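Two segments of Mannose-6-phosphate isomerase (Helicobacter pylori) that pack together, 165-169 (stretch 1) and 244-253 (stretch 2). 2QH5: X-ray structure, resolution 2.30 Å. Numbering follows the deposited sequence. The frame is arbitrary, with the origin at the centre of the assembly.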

# COMPACT_ATOMS: atom_id res chain seq x y z
N ARG A 165 -12.22 -6.71 14.43
CA ARG A 165 -12.70 -5.62 13.58
C ARG A 165 -11.61 -4.59 13.27
O ARG A 165 -10.55 -4.56 13.90
CB ARG A 165 -13.95 -4.93 14.16
CG ARG A 165 -13.65 -3.73 15.04
CD ARG A 165 -13.88 -4.01 16.49
NE ARG A 165 -15.00 -3.24 17.01
CZ ARG A 165 -15.10 -2.80 18.27
NH1 ARG A 165 -14.14 -3.05 19.15
NH2 ARG A 165 -16.16 -2.10 18.64
N PHE A 166 -11.90 -3.76 12.28
CA PHE A 166 -11.05 -2.66 11.87
C PHE A 166 -11.81 -1.38 12.15
O PHE A 166 -12.93 -1.19 11.67
CB PHE A 166 -10.77 -2.78 10.37
CG PHE A 166 -9.55 -2.04 9.92
CD1 PHE A 166 -8.43 -2.73 9.50
CD2 PHE A 166 -9.53 -0.64 9.89
CE1 PHE A 166 -7.30 -2.05 9.07
CE2 PHE A 166 -8.41 0.04 9.47
CZ PHE A 166 -7.29 -0.66 9.06
N ILE A 167 -11.21 -0.50 12.95
CA ILE A 167 -11.79 0.83 13.17
C ILE A 167 -10.78 1.91 12.81
O ILE A 167 -9.82 2.16 13.55
CB ILE A 167 -12.38 1.02 14.62
CG1 ILE A 167 -11.44 0.49 15.71
CG2 ILE A 167 -13.77 0.39 14.72
CD1 ILE A 167 -11.80 -0.88 16.27
N GLU A 168 -10.97 2.54 11.65
CA GLU A 168 -10.03 3.57 11.20
C GLU A 168 -10.41 4.93 11.75
O GLU A 168 -11.56 5.36 11.63
CB GLU A 168 -9.92 3.63 9.68
CG GLU A 168 -8.59 4.21 9.22
CD GLU A 168 -8.73 5.16 8.05
OE1 GLU A 168 -7.69 5.48 7.43
OE2 GLU A 168 -9.86 5.59 7.75
N LYS A 169 -9.42 5.60 12.36
CA LYS A 169 -9.59 6.91 13.00
C LYS A 169 -10.79 6.97 13.97
O LYS A 169 -11.85 7.49 13.63
CB LYS A 169 -9.67 8.03 11.95
CG LYS A 169 -8.43 8.13 11.05
CD LYS A 169 -8.63 9.14 9.93
CE LYS A 169 -7.41 9.20 9.03
NZ LYS A 169 -7.49 10.30 8.05
N MET A 244 -11.48 8.05 -1.63
CA MET A 244 -11.68 7.12 -0.52
C MET A 244 -10.47 6.25 -0.22
O MET A 244 -9.81 5.76 -1.14
CB MET A 244 -12.88 6.22 -0.80
CG MET A 244 -13.25 5.32 0.36
SD MET A 244 -14.87 4.61 0.14
CE MET A 244 -15.90 6.05 0.43
N SER A 245 -10.31 5.97 1.06
CA SER A 245 -9.24 5.14 1.60
C SER A 245 -9.53 3.67 1.51
O SER A 245 -10.66 3.27 1.59
CB SER A 245 -9.08 5.48 3.05
OG SER A 245 -7.75 5.25 3.41
N ILE A 246 -8.50 2.85 1.39
CA ILE A 246 -8.75 1.41 1.36
C ILE A 246 -9.32 0.90 2.69
O ILE A 246 -10.12 -0.04 2.72
CB ILE A 246 -7.47 0.64 0.95
CG1 ILE A 246 -7.80 -0.81 0.61
CG2 ILE A 246 -6.41 0.74 2.02
CD1 ILE A 246 -8.81 -0.96 -0.51
N ASP A 247 -8.93 1.58 3.77
CA ASP A 247 -9.36 1.24 5.11
C ASP A 247 -10.85 1.45 5.26
O ASP A 247 -11.52 0.66 5.90
CB ASP A 247 -8.59 2.06 6.15
CG ASP A 247 -7.09 2.08 5.89
OD1 ASP A 247 -6.66 2.76 4.93
OD2 ASP A 247 -6.35 1.44 6.65
N ILE A 248 -11.36 2.52 4.66
CA ILE A 248 -12.79 2.83 4.72
C ILE A 248 -13.56 1.99 3.70
O ILE A 248 -14.59 1.39 4.03
CB ILE A 248 -13.04 4.35 4.51
CG1 ILE A 248 -12.52 5.14 5.71
CG2 ILE A 248 -14.52 4.64 4.27
CD1 ILE A 248 -12.26 6.61 5.44
N ALA A 249 -13.04 1.93 2.48
CA ALA A 249 -13.68 1.23 1.36
C ALA A 249 -13.85 -0.27 1.58
O ALA A 249 -14.89 -0.84 1.22
CB ALA A 249 -12.89 1.46 0.07
N LEU A 250 -12.84 -0.90 2.16
CA LEU A 250 -12.75 -2.35 2.13
C LEU A 250 -12.42 -2.99 3.47
O LEU A 250 -13.08 -3.95 3.88
CB LEU A 250 -11.73 -2.78 1.08
CG LEU A 250 -11.50 -4.27 0.84
CD1 LEU A 250 -12.79 -4.99 0.46
CD2 LEU A 250 -10.44 -4.43 -0.24
N MET A 251 -11.40 -2.46 4.13
CA MET A 251 -10.88 -3.09 5.35
C MET A 251 -11.86 -3.04 6.52
O MET A 251 -11.77 -3.85 7.43
CB MET A 251 -9.52 -2.50 5.73
CG MET A 251 -8.48 -2.56 4.63
SD MET A 251 -8.07 -4.25 4.14
CE MET A 251 -7.21 -4.00 2.59
N GLN A 252 -12.82 -2.13 6.50
CA GLN A 252 -13.83 -2.08 7.56
C GLN A 252 -15.02 -3.02 7.28
O GLN A 252 -15.94 -3.12 8.09
CB GLN A 252 -14.32 -0.65 7.78
CG GLN A 252 -13.34 0.22 8.55
CD GLN A 252 -13.97 1.48 9.10
OE1 GLN A 252 -13.42 2.12 9.99
NE2 GLN A 252 -15.14 1.85 8.57
N GLN A 253 -14.99 -3.71 6.14
CA GLN A 253 -16.13 -4.53 5.74
C GLN A 253 -15.75 -5.93 5.29
O GLN A 253 -16.63 -6.79 5.18
CB GLN A 253 -16.91 -3.84 4.64
CG GLN A 253 -17.90 -2.83 5.15
CD GLN A 253 -17.73 -1.50 4.48
OE1 GLN A 253 -17.48 -0.50 5.15
NE2 GLN A 253 -17.85 -1.48 3.16

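The strand 165-168 lies against the helix of stretch 2 with the two chains running in nearly opposite directions; their axes make an angle of 151° and approach to 8.8 Å. The helix contains a wider pi-type turn at 247-251, marked by the bond from Met251 N to Ile246 O (3.1 Å). Register is set by Phe166 beside Gln252, with CA atoms 5.2 Å apart, and by Glu168 beside Asp247, where the CA–CA distance widens to 6.6 Å. Side chains alternate along the strand: the CA-to-CB bonds of Phe166 and Glu168 point toward stretch 2, whereas that of Ile167 points away.

Phe166 is buried and gives up the largest area to the contact. Its chi1 is t, and Met251 CB sits over one face of the ring, 4.1 Å from the centroid and 16° off the normal, in a CH-pi contact. The flat aromatic surface thus receives the base of the methionine side chain, whose end leads away. The ring also reaches Asp247, with Phe166 CZ 3.3 Å from Asp247 OD2.

A single hydrogen bond joins the stretches. Gln252 starts sideways, but its extended chi2 (t) brings the amide nearer, so that OE1 accepts from Glu168 N at 3.0 Å with a nearly linear angle of 172°. Glutamine suits this place because its methylenes can pack while its carbonyl oxygen serves the strand backbone: Gln252 CG lies 3.4 Å from Phe166 O.

The Glu168 side chain lies along the start of the helix, its OE2 3.4 Å from Ile248 CG1 and its CD 3.6 Å from Asp247 CB. No salt bridge forms across the contact; instead, Glu168 OE1 and Asp247 OD1, both acidic oxygens, are 3.8 Å apart. Altogether 346 Å² is buried, summed over both sides.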